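Local coordinates for protein D-alanyl transferase DltD (Enterococcus faecium TX0133A04, PDB 6PFX) that probably takes part in transferring D-alanine to lipoteichoic acid at the membrane of this Gram-positive bacterium during cell-wall biogenesis, at residues K25-A28 with I29-A33; V112-D115 with Y116-Y120; Y121-L124 with Q125-W129; A144-L147 with L148-K152; R181-W184 with N185-K188. All coordinates share one frame; numbering follows the deposited sequence.

Contact 1: residues K25-A28 with I29-A33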
loop_
_atom_site.group_PDB
_atom_site.type_symbol
_atom_site.label_atom_id
_atom_site.label_comp_id
_atom_site.label_asym_id
_atom_site.label_seq_id
_atom_site.Cartn_x
_atom_site.Cartn_y
_atom_site.Cartn_z
ATOM N N LYS A 25 6.479 11.405 -3.215
ATOM C CA LYS A 25 7.599 11.364 -4.147
ATOM C C LYS A 25 8.875 11.971 -3.581
ATOM O O LYS A 25 9.931 11.863 -4.215
ATOM C CB LYS A 25 7.263 12.153 -5.420
ATOM C CG LYS A 25 6.193 11.533 -6.277
ATOM C CD LYS A 25 6.066 12.181 -7.659
ATOM C CE LYS A 25 5.876 13.690 -7.582
ATOM N NZ LYS A 25 5.664 14.298 -8.933
ATOM N N GLY A 26 8.803 12.631 -2.428
ATOM C CA GLY A 26 9.934 13.336 -1.873
ATOM C C GLY A 26 10.674 12.537 -0.815
ATOM O O GLY A 26 10.456 11.337 -0.623
ATOM N N ASP A 27 11.590 13.238 -0.133
ATOM C CA ASP A 27 12.397 12.654 0.925
ATOM C C ASP A 27 12.337 13.442 2.233
ATOM O O ASP A 27 12.214 12.849 3.307
ATOM C CB ASP A 27 13.874 12.577 0.497
ATOM C CG ASP A 27 14.162 11.441 -0.453
ATOM O OD1 ASP A 27 13.413 10.446 -0.457
ATOM O OD2 ASP A 27 15.161 11.538 -1.194
ATOM N N ALA A 28 12.451 14.772 2.165
ATOM C CA ALA A 28 12.715 15.560 3.365
ATOM C C ALA A 28 11.637 15.351 4.420
ATOM O O ALA A 28 11.939 15.116 5.594
ATOM C CB ALA A 28 12.844 17.038 2.995
ATOM N N ILE A 29 10.369 15.407 4.019
ATOM C CA ILE A 29 9.284 15.317 4.992
ATOM C C ILE A 29 9.110 13.884 5.473
ATOM O O ILE A 29 9.163 13.603 6.675
ATOM C CB ILE A 29 7.977 15.892 4.415
ATOM C CG1 ILE A 29 8.117 17.407 4.231
ATOM C CG2 ILE A 29 6.811 15.556 5.330
ATOM C CD1 ILE A 29 6.922 18.058 3.539
ATOM N N LYS A 30 8.904 12.953 4.542
ATOM C CA LYS A 30 8.587 11.583 4.936
ATOM C C LYS A 30 9.743 10.935 5.698
ATOM O O LYS A 30 9.513 10.205 6.667
ATOM C CB LYS A 30 8.160 10.763 3.714
ATOM C CG LYS A 30 9.291 10.162 2.885
ATOM C CD LYS A 30 8.736 9.477 1.635
ATOM C CE LYS A 30 9.663 8.424 1.092
ATOM N NZ LYS A 30 11.033 8.968 0.871
ATOM N N ASN A 31 10.994 11.204 5.299
ATOM C CA ASN A 31 12.124 10.545 5.953
ATOM C C ASN A 31 12.343 11.089 7.362
ATOM O O ASN A 31 12.670 10.337 8.289
ATOM C CB ASN A 31 13.399 10.697 5.121
ATOM C CG ASN A 31 13.316 9.999 3.778
ATOM O OD1 ASN A 31 12.302 9.387 3.422
ATOM N ND2 ASN A 31 14.390 10.095 3.015
ATOM N N TYR A 32 12.185 12.400 7.542
ATOM C CA TYR A 32 12.239 12.953 8.885
ATOM C C TYR A 32 11.137 12.355 9.749
ATOM O O TYR A 32 11.375 11.919 10.883
ATOM C CB TYR A 32 12.095 14.471 8.837
ATOM C CG TYR A 32 12.040 15.085 10.216
ATOM C CD1 TYR A 32 13.162 15.125 11.012
ATOM C CD2 TYR A 32 10.859 15.600 10.725
ATOM C CE1 TYR A 32 13.124 15.678 12.273
ATOM C CE2 TYR A 32 10.809 16.154 11.980
ATOM C CZ TYR A 32 11.947 16.192 12.751
ATOM O OH TYR A 32 11.895 16.745 14.006
ATOM N N ALA A 33 9.912 12.334 9.229
ATOM C CA ALA A 33 8.803 11.821 10.015
ATOM C C ALA A 33 9.045 10.372 10.397
ATOM O O ALA A 33 8.856 9.987 11.556
ATOM C CB ALA A 33 7.503 11.960 9.229
#

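Contact 2: residues V112-D115 with Y116-Y120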
loop_
_atom_site.group_PDB
_atom_site.type_symbol
_atom_site.label_atom_id
_atom_site.label_comp_id
_atom_site.label_asym_id
_atom_site.label_seq_id
_atom_site.Cartn_x
_atom_site.Cartn_y
_atom_site.Cartn_z
ATOM N N VAL A 112 0.719 -2.871 -12.879
ATOM C CA VAL A 112 0.396 -1.465 -12.658
ATOM C C VAL A 112 0.279 -0.745 -13.988
ATOM O O VAL A 112 1.144 -0.863 -14.864
ATOM C CB VAL A 112 1.427 -0.803 -11.720
ATOM C CG1 VAL A 112 2.814 -0.797 -12.354
ATOM C CG2 VAL A 112 0.995 0.625 -11.348
ATOM N N LYS A 113 -0.824 -0.021 -14.149
ATOM C CA LYS A 113 -1.034 0.763 -15.353
ATOM C C LYS A 113 0.064 1.810 -15.496
ATOM O O LYS A 113 0.538 2.387 -14.510
ATOM C CB LYS A 113 -2.388 1.463 -15.292
ATOM C CG LYS A 113 -3.576 0.546 -15.307
ATOM C CD LYS A 113 -4.857 1.358 -15.476
ATOM C CE LYS A 113 -6.089 0.472 -15.397
ATOM N NZ LYS A 113 -7.232 1.036 -16.166
ATOM N N THR A 114 0.469 2.049 -16.742
ATOM C CA THR A 114 1.484 3.057 -17.016
ATOM C C THR A 114 1.084 4.401 -16.429
ATOM O O THR A 114 1.915 5.115 -15.859
ATOM C CB THR A 114 1.687 3.144 -18.527
ATOM O OG1 THR A 114 2.196 1.892 -19.003
ATOM C CG2 THR A 114 2.655 4.244 -18.868
ATOM N N ASP A 115 -0.196 4.748 -16.531
ATOM C CA ASP A 115 -0.667 6.028 -16.018
ATOM C C ASP A 115 -0.417 6.158 -14.519
ATOM O O ASP A 115 -0.095 7.247 -14.029
ATOM C CB ASP A 115 -2.145 6.161 -16.376
ATOM C CG ASP A 115 -2.439 5.700 -17.808
ATOM O OD1 ASP A 115 -2.310 4.480 -18.092
ATOM O OD2 ASP A 115 -2.778 6.560 -18.651
ATOM N N TYR A 116 -0.540 5.052 -13.773
ATOM C CA TYR A 116 -0.299 5.086 -12.333
ATOM C C TYR A 116 1.191 5.198 -12.043
ATOM O O TYR A 116 1.613 5.995 -11.196
ATOM C CB TYR A 116 -0.876 3.828 -11.676
ATOM C CG TYR A 116 -2.397 3.777 -11.626
ATOM C CD1 TYR A 116 -3.158 4.939 -11.646
ATOM C CD2 TYR A 116 -3.069 2.564 -11.550
ATOM C CE1 TYR A 116 -4.550 4.890 -11.595
ATOM C CE2 TYR A 116 -4.457 2.508 -11.510
ATOM C CZ TYR A 116 -5.186 3.673 -11.529
ATOM O OH TYR A 116 -6.558 3.616 -11.482
ATOM N N PHE A 117 2.005 4.400 -12.741
ATOM C CA PHE A 117 3.446 4.486 -12.555
ATOM C C PHE A 117 3.926 5.914 -12.781
ATOM O O PHE A 117 4.712 6.455 -11.992
ATOM C CB PHE A 117 4.172 3.533 -13.502
ATOM C CG PHE A 117 5.658 3.709 -13.469
ATOM C CD1 PHE A 117 6.419 3.086 -12.500
ATOM C CD2 PHE A 117 6.282 4.545 -14.368
ATOM C CE1 PHE A 117 7.780 3.279 -12.443
ATOM C CE2 PHE A 117 7.648 4.736 -14.320
ATOM C CZ PHE A 117 8.393 4.105 -13.354
ATOM N N ASN A 118 3.451 6.543 -13.863
ATOM C CA ASN A 118 3.922 7.874 -14.231
ATOM C C ASN A 118 3.571 8.912 -13.171
ATOM O O ASN A 118 4.346 9.844 -12.930
ATOM C CB ASN A 118 3.333 8.291 -15.582
ATOM C CG ASN A 118 3.893 7.488 -16.740
ATOM O OD1 ASN A 118 4.918 6.820 -16.617
ATOM N ND2 ASN A 118 3.217 7.557 -17.882
ATOM N N THR A 119 2.405 8.779 -12.531
ATOM C CA THR A 119 2.000 9.769 -11.539
ATOM C C THR A 119 2.978 9.832 -10.373
ATOM O O THR A 119 3.270 10.917 -9.855
ATOM C CB THR A 119 0.597 9.456 -11.019
ATOM O OG1 THR A 119 -0.335 9.554 -12.096
ATOM C CG2 THR A 119 0.203 10.424 -9.911
ATOM N N TYR A 120 3.486 8.684 -9.934
ATOM C CA TYR A 120 4.331 8.627 -8.753
ATOM C C TYR A 120 5.801 8.434 -9.066
ATOM O O TYR A 120 6.621 8.483 -8.142
ATOM C CB TYR A 120 3.832 7.532 -7.810
ATOM C CG TYR A 120 2.441 7.827 -7.329
ATOM C CD1 TYR A 120 2.239 8.652 -6.231
ATOM C CD2 TYR A 120 1.332 7.315 -7.988
ATOM C CE1 TYR A 120 0.969 8.944 -5.779
ATOM C CE2 TYR A 120 0.046 7.607 -7.547
ATOM C CZ TYR A 120 -0.121 8.424 -6.440
ATOM O OH TYR A 120 -1.377 8.730 -5.972
#

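Contact 3: residues Y121-L124 with Q125-W129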
loop_
_atom_site.group_PDB
_atom_site.type_symbol
_atom_site.label_atom_id
_atom_site.label_comp_id
_atom_site.label_asym_id
_atom_site.label_seq_id
_atom_site.Cartn_x
_atom_site.Cartn_y
_atom_site.Cartn_z
ATOM N N TYR A 121 6.163 8.240 -10.333
ATOM C CA TYR A 121 7.569 8.091 -10.680
ATOM C C TYR A 121 8.348 9.300 -10.178
ATOM O O TYR A 121 8.007 10.445 -10.494
ATOM C CB TYR A 121 7.753 7.957 -12.188
ATOM C CG TYR A 121 9.212 8.009 -12.587
ATOM C CD1 TYR A 121 10.104 7.035 -12.155
ATOM C CD2 TYR A 121 9.699 9.037 -13.380
ATOM C CE1 TYR A 121 11.449 7.084 -12.513
ATOM C CE2 TYR A 121 11.036 9.095 -13.738
ATOM C CZ TYR A 121 11.903 8.115 -13.303
ATOM O OH TYR A 121 13.236 8.160 -13.653
ATOM N N SER A 122 9.388 9.036 -9.386
ATOM C CA SER A 122 10.178 10.066 -8.723
ATOM C C SER A 122 11.626 9.886 -9.149
ATOM O O SER A 122 12.259 8.884 -8.790
ATOM C CB SER A 122 10.072 9.933 -7.206
ATOM O OG SER A 122 10.973 10.813 -6.575
ATOM N N GLU A 123 12.148 10.836 -9.928
ATOM C CA GLU A 123 13.568 10.804 -10.248
ATOM C C GLU A 123 14.405 10.864 -8.977
ATOM O O GLU A 123 15.452 10.211 -8.881
ATOM C CB GLU A 123 13.941 11.974 -11.158
ATOM C CG GLU A 123 13.545 11.794 -12.612
ATOM C CD GLU A 123 13.882 13.015 -13.452
ATOM O OE1 GLU A 123 13.570 14.145 -13.017
ATOM O OE2 GLU A 123 14.470 12.845 -14.540
ATOM N N LEU A 124 13.968 11.662 -7.995
ATOM C CA LEU A 124 14.708 11.799 -6.743
ATOM C C LEU A 124 14.882 10.444 -6.071
ATOM O O LEU A 124 15.989 10.069 -5.670
ATOM C CB LEU A 124 13.986 12.775 -5.804
ATOM C CG LEU A 124 14.526 12.904 -4.374
ATOM C CD1 LEU A 124 15.989 13.343 -4.308
ATOM C CD2 LEU A 124 13.657 13.864 -3.538
ATOM N N GLN A 125 13.790 9.688 -5.949
ATOM C CA GLN A 125 13.853 8.406 -5.260
ATOM C C GLN A 125 14.575 7.363 -6.092
ATOM O O GLN A 125 15.247 6.487 -5.531
ATOM C CB GLN A 125 12.434 7.951 -4.926
ATOM C CG GLN A 125 11.779 8.843 -3.888
ATOM C CD GLN A 125 10.354 8.456 -3.592
ATOM O OE1 GLN A 125 9.735 7.683 -4.323
ATOM N NE2 GLN A 125 9.824 8.993 -2.505
ATOM N N THR A 126 14.444 7.431 -7.420
ATOM C CA THR A 126 15.190 6.530 -8.292
ATOM C C THR A 126 16.687 6.763 -8.139
ATOM O O THR A 126 17.461 5.812 -7.965
ATOM C CB THR A 126 14.749 6.729 -9.744
ATOM O OG1 THR A 126 13.337 6.508 -9.865
ATOM C CG2 THR A 126 15.479 5.764 -10.662
ATOM N N TYR A 127 17.109 8.031 -8.161
ATOM C CA TYR A 127 18.521 8.340 -7.987
ATOM C C TYR A 127 18.981 7.991 -6.576
ATOM O O TYR A 127 20.104 7.507 -6.383
ATOM C CB TYR A 127 18.773 9.819 -8.279
ATOM C CG TYR A 127 18.564 10.270 -9.710
ATOM C CD1 TYR A 127 18.169 9.385 -10.702
ATOM C CD2 TYR A 127 18.777 11.599 -10.065
ATOM C CE1 TYR A 127 17.985 9.806 -11.994
ATOM C CE2 TYR A 127 18.607 12.023 -11.364
ATOM C CZ TYR A 127 18.201 11.123 -12.318
ATOM O OH TYR A 127 18.008 11.530 -13.611
ATOM N N ASP A 128 18.123 8.220 -5.577
ATOM C CA ASP A 128 18.438 7.779 -4.226
ATOM C C ASP A 128 18.865 6.314 -4.231
ATOM O O ASP A 128 19.865 5.933 -3.613
ATOM C CB ASP A 128 17.211 7.906 -3.315
ATOM C CG ASP A 128 16.953 9.327 -2.822
ATOM O OD1 ASP A 128 17.843 10.196 -2.908
ATOM O OD2 ASP A 128 15.825 9.557 -2.333
ATOM N N TRP A 129 18.080 5.472 -4.907
ATOM C CA TRP A 129 18.374 4.045 -4.976
ATOM C C TRP A 129 19.712 3.802 -5.653
ATOM O O TRP A 129 20.571 3.096 -5.118
ATOM C CB TRP A 129 17.240 3.363 -5.737
ATOM C CG TRP A 129 17.579 2.048 -6.344
ATOM C CD1 TRP A 129 18.041 0.933 -5.698
ATOM C CD2 TRP A 129 17.440 1.685 -7.725
ATOM N NE1 TRP A 129 18.210 -0.094 -6.601
ATOM C CE2 TRP A 129 17.851 0.345 -7.849
ATOM C CE3 TRP A 129 17.018 2.367 -8.870
ATOM C CZ2 TRP A 129 17.850 -0.328 -9.074
ATOM C CZ3 TRP A 129 17.019 1.696 -10.085
ATOM C CH2 TRP A 129 17.431 0.363 -10.175
#

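Contact 4: residues A144-L147 with L148-K152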
loop_
_atom_site.group_PDB
_atom_site.type_symbol
_atom_site.label_atom_id
_atom_site.label_comp_id
_atom_site.label_asym_id
_atom_site.label_seq_id
_atom_site.Cartn_x
_atom_site.Cartn_y
_atom_site.Cartn_z
ATOM N N ALA A 144 15.484 -2.746 -12.236
ATOM C CA ALA A 144 16.013 -2.131 -13.449
ATOM C C ALA A 144 15.274 -2.648 -14.673
ATOM O O ALA A 144 14.901 -1.872 -15.560
ATOM C CB ALA A 144 17.512 -2.397 -13.583
ATOM N N ARG A 145 15.013 -3.957 -14.705
ATOM C CA ARG A 145 14.259 -4.551 -15.802
ATOM C C ARG A 145 12.877 -3.928 -15.909
ATOM O O ARG A 145 12.400 -3.629 -17.011
ATOM C CB ARG A 145 14.129 -6.059 -15.577
ATOM C CG ARG A 145 15.356 -6.849 -15.955
ATOM C CD ARG A 145 15.033 -8.302 -16.290
ATOM N NE ARG A 145 14.347 -9.031 -15.222
ATOM C CZ ARG A 145 14.942 -9.516 -14.133
ATOM N NH1 ARG A 145 16.243 -9.334 -13.943
ATOM N NH2 ARG A 145 14.236 -10.180 -13.229
ATOM N N ARG A 146 12.222 -3.716 -14.775
ATOM C CA ARG A 146 10.883 -3.149 -14.808
ATOM C C ARG A 146 10.921 -1.704 -15.268
ATOM O O ARG A 146 10.138 -1.294 -16.131
ATOM C CB ARG A 146 10.259 -3.226 -13.424
ATOM C CG ARG A 146 9.808 -4.600 -13.030
ATOM C CD ARG A 146 8.564 -4.989 -13.812
ATOM N NE ARG A 146 7.325 -4.471 -13.233
ATOM C CZ ARG A 146 6.276 -4.053 -13.939
ATOM N NH1 ARG A 146 6.310 -4.049 -15.263
ATOM N NH2 ARG A 146 5.196 -3.618 -13.315
ATOM N N LEU A 147 11.817 -0.908 -14.683
ATOM C CA LEU A 147 11.859 0.508 -15.011
ATOM C C LEU A 147 12.113 0.720 -16.489
ATOM O O LEU A 147 11.571 1.665 -17.074
ATOM C CB LEU A 147 12.953 1.201 -14.195
ATOM C CG LEU A 147 12.662 1.285 -12.704
ATOM C CD1 LEU A 147 13.802 1.868 -11.929
ATOM C CD2 LEU A 147 11.408 2.132 -12.422
ATOM N N LEU A 148 12.910 -0.155 -17.107
ATOM C CA LEU A 148 13.245 -0.021 -18.516
ATOM C C LEU A 148 12.070 -0.290 -19.445
ATOM O O LEU A 148 12.230 -0.121 -20.659
ATOM C CB LEU A 148 14.379 -0.973 -18.885
ATOM C CG LEU A 148 15.766 -0.528 -18.432
ATOM C CD1 LEU A 148 16.741 -1.678 -18.504
ATOM C CD2 LEU A 148 16.231 0.639 -19.281
ATOM N N THR A 149 10.913 -0.706 -18.921
ATOM C CA THR A 149 9.728 -0.916 -19.748
ATOM C C THR A 149 8.817 0.305 -19.796
ATOM O O THR A 149 7.863 0.321 -20.580
ATOM C CB THR A 149 8.923 -2.154 -19.296
ATOM O OG1 THR A 149 8.243 -1.910 -18.057
ATOM C CG2 THR A 149 9.837 -3.365 -19.160
ATOM N N PHE A 150 9.095 1.327 -18.999
ATOM C CA PHE A 150 8.246 2.506 -18.917
ATOM C C PHE A 150 8.865 3.641 -19.720
ATOM O O PHE A 150 10.030 3.994 -19.513
ATOM C CB PHE A 150 8.071 2.926 -17.462
ATOM C CG PHE A 150 7.235 1.976 -16.655
ATOM C CD1 PHE A 150 5.860 1.957 -16.806
ATOM C CD2 PHE A 150 7.817 1.105 -15.748
ATOM C CE1 PHE A 150 5.071 1.086 -16.069
ATOM C CE2 PHE A 150 7.033 0.229 -15.001
ATOM C CZ PHE A 150 5.653 0.225 -15.159
ATOM N N SER A 151 8.075 4.217 -20.629
ATOM C CA SER A 151 8.602 5.235 -21.532
ATOM C C SER A 151 9.118 6.452 -20.781
ATOM O O SER A 151 10.095 7.075 -21.214
ATOM C CB SER A 151 7.523 5.632 -22.540
ATOM O OG SER A 151 7.184 4.523 -23.352
ATOM N N LYS A 152 8.489 6.811 -19.660
ATOM C CA LYS A 152 8.947 7.980 -18.921
ATOM C C LYS A 152 10.385 7.801 -18.459
ATOM O O LYS A 152 11.154 8.768 -18.426
ATOM C CB LYS A 152 8.028 8.248 -17.731
ATOM C CG LYS A 152 8.171 9.643 -17.148
ATOM C CD LYS A 152 6.935 10.037 -16.356
ATOM C CE LYS A 152 6.864 11.544 -16.166
ATOM N NZ LYS A 152 5.638 11.965 -15.430
#

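Contact 5: residues R181-W184 with N185-K188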
loop_
_atom_site.group_PDB
_atom_site.type_symbol
_atom_site.label_atom_id
_atom_site.label_comp_id
_atom_site.label_asym_id
_atom_site.label_seq_id
_atom_site.Cartn_x
_atom_site.Cartn_y
_atom_site.Cartn_z
ATOM N N ARG A 181 24.666 13.270 -10.725
ATOM C CA ARG A 181 24.798 13.821 -9.383
ATOM C C ARG A 181 24.337 15.272 -9.314
ATOM O O ARG A 181 23.730 15.684 -8.318
ATOM C CB ARG A 181 26.241 13.689 -8.909
ATOM C CG ARG A 181 26.434 14.162 -7.494
ATOM C CD ARG A 181 27.843 13.860 -7.013
ATOM N NE ARG A 181 27.922 12.614 -6.253
ATOM C CZ ARG A 181 28.342 11.447 -6.740
ATOM N NH1 ARG A 181 28.726 11.333 -8.005
ATOM N NH2 ARG A 181 28.378 10.384 -5.946
ATOM N N SER A 182 24.631 16.066 -10.345
ATOM C CA SER A 182 24.187 17.455 -10.352
ATOM C C SER A 182 22.666 17.536 -10.292
ATOM O O SER A 182 22.102 18.276 -9.477
ATOM C CB SER A 182 24.722 18.171 -11.590
ATOM O OG SER A 182 24.414 19.550 -11.518
ATOM N N GLN A 183 21.984 16.768 -11.144
ATOM C CA GLN A 183 20.526 16.735 -11.114
ATOM C C GLN A 183 20.012 16.233 -9.769
ATOM O O GLN A 183 19.043 16.776 -9.225
ATOM C CB GLN A 183 20.017 15.840 -12.243
ATOM C CG GLN A 183 18.500 15.807 -12.378
ATOM C CD GLN A 183 18.015 14.919 -13.519
ATOM O OE1 GLN A 183 18.751 14.072 -14.033
ATOM N NE2 GLN A 183 16.764 15.119 -13.923
ATOM N N TRP A 184 20.641 15.190 -9.223
ATOM C CA TRP A 184 20.219 14.653 -7.933
ATOM C C TRP A 184 20.269 15.725 -6.855
ATOM O O TRP A 184 19.311 15.895 -6.091
ATOM C CB TRP A 184 21.120 13.477 -7.560
ATOM C CG TRP A 184 20.707 12.670 -6.367
ATOM C CD1 TRP A 184 19.438 12.343 -5.981
ATOM C CD2 TRP A 184 21.586 12.065 -5.413
ATOM N NE1 TRP A 184 19.477 11.571 -4.845
ATOM C CE2 TRP A 184 20.785 11.389 -4.475
ATOM C CE3 TRP A 184 22.975 12.027 -5.264
ATOM C CZ2 TRP A 184 21.328 10.688 -3.400
ATOM C CZ3 TRP A 184 23.509 11.336 -4.199
ATOM C CH2 TRP A 184 22.690 10.674 -3.281
ATOM N N ASN A 185 21.384 16.459 -6.776
ATOM C CA ASN A 185 21.533 17.470 -5.736
ATOM C C ASN A 185 20.475 18.552 -5.889
ATOM O O ASN A 185 19.904 19.024 -4.899
ATOM C CB ASN A 185 22.935 18.080 -5.800
ATOM C CG ASN A 185 24.020 17.111 -5.352
ATOM O OD1 ASN A 185 23.749 16.138 -4.651
ATOM N ND2 ASN A 185 25.257 17.384 -5.749
ATOM N N MET A 186 20.192 18.943 -7.130
ATOM C CA MET A 186 19.150 19.926 -7.399
ATOM C C MET A 186 17.809 19.437 -6.879
ATOM O O MET A 186 17.089 20.173 -6.194
ATOM C CB MET A 186 19.103 20.177 -8.908
ATOM C CG MET A 186 17.872 20.898 -9.431
ATOM S SD MET A 186 18.083 21.488 -11.136
ATOM C CE MET A 186 18.210 19.964 -12.078
ATOM N N LEU A 187 17.470 18.180 -7.176
ATOM C CA LEU A 187 16.209 17.618 -6.709
ATOM C C LEU A 187 16.160 17.569 -5.186
ATOM O O LEU A 187 15.101 17.785 -4.587
ATOM C CB LEU A 187 16.014 16.229 -7.317
ATOM C CG LEU A 187 15.935 16.149 -8.845
ATOM C CD1 LEU A 187 16.076 14.713 -9.318
ATOM C CD2 LEU A 187 14.631 16.760 -9.339
ATOM N N LYS A 188 17.297 17.306 -4.540
ATOM C CA LYS A 188 17.326 17.257 -3.080
ATOM C C LYS A 188 17.076 18.634 -2.470
ATOM O O LYS A 188 16.296 18.768 -1.520
ATOM C CB LYS A 188 18.658 16.674 -2.601
ATOM C CG LYS A 188 18.718 15.155 -2.715
ATOM C CD LYS A 188 19.915 14.546 -1.994
ATOM C CE LYS A 188 21.220 14.797 -2.733
ATOM N NZ LYS A 188 22.370 14.091 -2.087
#

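Contact 1: residues K25-A28 with I29-A33
The carbonyl of Asp27 receives the backbone N-H of Asn31, with Asn31 N 2.9 Å from Asp27 O, and this opens helix 28-35 just after the extended Gly26. A second bond, from Tyr32 N to Ala28 O, is weak. Asp27 holds the N-cap position, but its carboxylate does not cap the helix; OD1 instead forms a salt bridge with Lys30 NZ at 3.1 Å. The two side chains run side by side. Lys30 starts with CG wedged between its backbone N and carbonyl carbon (chi1 84°) and bends at its last torsion (-53°), which curls the amine back over the turn. Lys30 NZ donates to Gly26 O at 2.9 Å, in the carbonyl plane, and to Asn31 OD1 at 2.9 Å, and is also hydrogen-bonded to Ser88 of helix 79-89. A long lysine suits this place, since its amine collects carbonyl, carboxylate, amide and hydroxyl oxygens. The carboxylate probably helps keep the buried amine protonated; it also lies very close to that of Asp128, and the two may share a proton.

Contact 2: residues V112-D115 with Y116-Y120
Tyr116 and Lys113 point the same way, the lysine's extended chain running alongside the ring with Lys113 CB 4.0 Å from Tyr116 CD2. CB meets the ring obliquely, and the methylenes beyond it follow the tyrosine while the amine leads away. Nearer the backbone, Val112 sends CG2 to within 3.7 Å of Tyr116 CB, the two side chains crossing at a slant, a methyl-to-methylene contact between residues just before the helix and in its first turn. Thr114 and Asn118 form a second parallel pair: Thr114 CG2, anti to its own backbone N, lies 3.5 Å from Asn118 ND2. Thr119 suits the end of this row because its short hydroxyl can turn back on the helix: Thr119 OG1 reaches Asp115 O at 3.0 Å, and Thr119 N meets that oxygen from the opposite face at 3.3 Å. In the fold, helix 114-120 leans on its neighbours through Phe117, whose ring stacks on Phe150 and touches Leu80 of helix 79-89 and Leu147 of helix 138-147, while Tyr120 hydroxyl bonds to the carbonyl of Pro75.

Contact 3: residues Y121-L124 with Q125-W129
Ser122 O is gripped twice by Thr126: the hydroxyl OG1 lies 2.8 Å from Ser122 O and the backbone N lies 3.0 Å from it. The two donors come from opposite faces of the carbonyl plane, OG1 standing 37° out of it. Threonine fits here because its OG1, beside the backbone N (chi1 -58°), folds back onto the preceding turn. The same hydroxyl approaches the Tyr121 ring obliquely, 3.3 Å from Tyr121 CE1, and the two side chains cross at about a right angle. Ser122 is also the N-cap of helix 123-132, a classic serine position: Ser122 OG accepts from Gln125 N at 3.1 Å in a nearly straight bond of 164°, and bonds in turn to the carbonyl of Lys25. The Gln125 chain runs on over the serine, Gln125 CG 3.4 Å from Ser122 OG, and carries its amide nitrogen to the carbonyls of Leu24 and Gly26, so this cap joins the start of the helix to the loop before helix 28-35. At the next residue, Glu123 O sits over one face of the Tyr127 ring, 3.2 Å from Tyr127 CG. Glu123 and Tyr127 extend side by side toward helix 181-193, where the tyrosine hydroxyl meets Gln183. Leu124 crosses Asp128 obliquely, Leu124 CD1 lying 3.9 Å from Asp128 OD1, and that oxygen accepts from the indole N-H of Trp184.

Contact 4: residues A144-L147 with L148-K152
Leu148, Leu147 and Arg146 give this contact most of its buried surface, and each meets the turn differently. Leu148 still belongs to the helical pattern through its amide: Leu148 N donates to Ala144 O at 3.1 Å. Its branched chain then drapes over that carbonyl, with Leu148 CG 3.3 Å from Ala144 O, so its apolar branch packs on the carbonyl of the last turn and also touches Gln164 of helix 157-167. Leu147 contributes its carbonyl: Leu147 O accepts from Phe150 N at 3.2 Å, and the donor stands 54° above the carbonyl plane, the slanted approach of a tight turn. Its side chain turns away, to Phe117 and Leu163. Arg146 offers its carbonyl to Thr149 twice over. Thr149 OG1 lies 2.8 Å from Arg146 O and in the carbonyl plane, whereas Thr149 N, at 3.0 Å from the same oxygen, comes from above it. The threonine hydroxyl gets there because OG1 takes the position between backbone N and carbonyl carbon (chi1 72°). The Arg146 chain is bent at its second and third torsions, which sets one face of the guanidinium under Phe150 CE2, off toward the rim of the group, and lets NE form a salt bridge with Asp274. Such an ending, a helix running out into a type I beta turn from Leu147 to Phe150, links helix 138-147 to helix 151-154.

Contact 5: residues R181-W184 with N185-K188
On helix 181-193 a cation-pi pair one turn apart joins Trp184 to Lys188. The ammonium stands over the six-membered ring, Lys188 NZ 3.5 Å from its centroid and 8° off the ring normal, and Lys188 CE follows as a CH-pi contact 3.9 Å from the same centroid. Lysine is suited to the task, since its chain first runs beside the Trp184 carbonyl and then bends at the third torsion (-73°) to lay its end flat across the indole. The indole itself, CG anti to the backbone N (chi1 -171°), is thrown toward helix 123-132, where its ring stacks on Phe131. This pair therefore belongs to a helix-on-helix packing surface: Leu124 lies against both Trp184 and Lys188, with Asp128 and Tyr127 as the polar partners of Trp184 and Gln183. Regular alpha-helical bonds run beneath, among them Lys188 N to Trp184 O at 2.9 Å and Leu187 N to Gln183 O at 2.9 Å. Gln183 and Leu187 lie side by side, Leu187 CD1 4.1 Å from Gln183 CG, while the Met186 chain passes the glutamine at a slant, its CE methyl 4.2 Å from Gln183 CG. Elsewhere on the helix the amide of Asn185 lies along the Arg181 chain, Asn185 ND2 3.8 Å from Arg181 CG, its plane turned well away from that of the guanidinium, which bonds to Asn178.

From the N terminus the five local contacts follow in series, none nesting or crossing another. Contact 1 turns the chain into helix 28-35. Contact 2 opens helix 114-120, and contact 3, adjoining it in sequence, starts helix 123-132; the loop of contact 1 packs on contact 2 and is bonded to the cap of contact 3. Contact 4 closes helix 138-147, with its Leu147 against Trp129 of contact 3 and its turn against the helix of contact 2. Contact 5, the most peripheral, packs helix 181-193 onto helix 123-132. Contact 3 thus sits in the middle, and together they tie up helices beside the parallel sheet of this SGNH-hydrolase-clan protein.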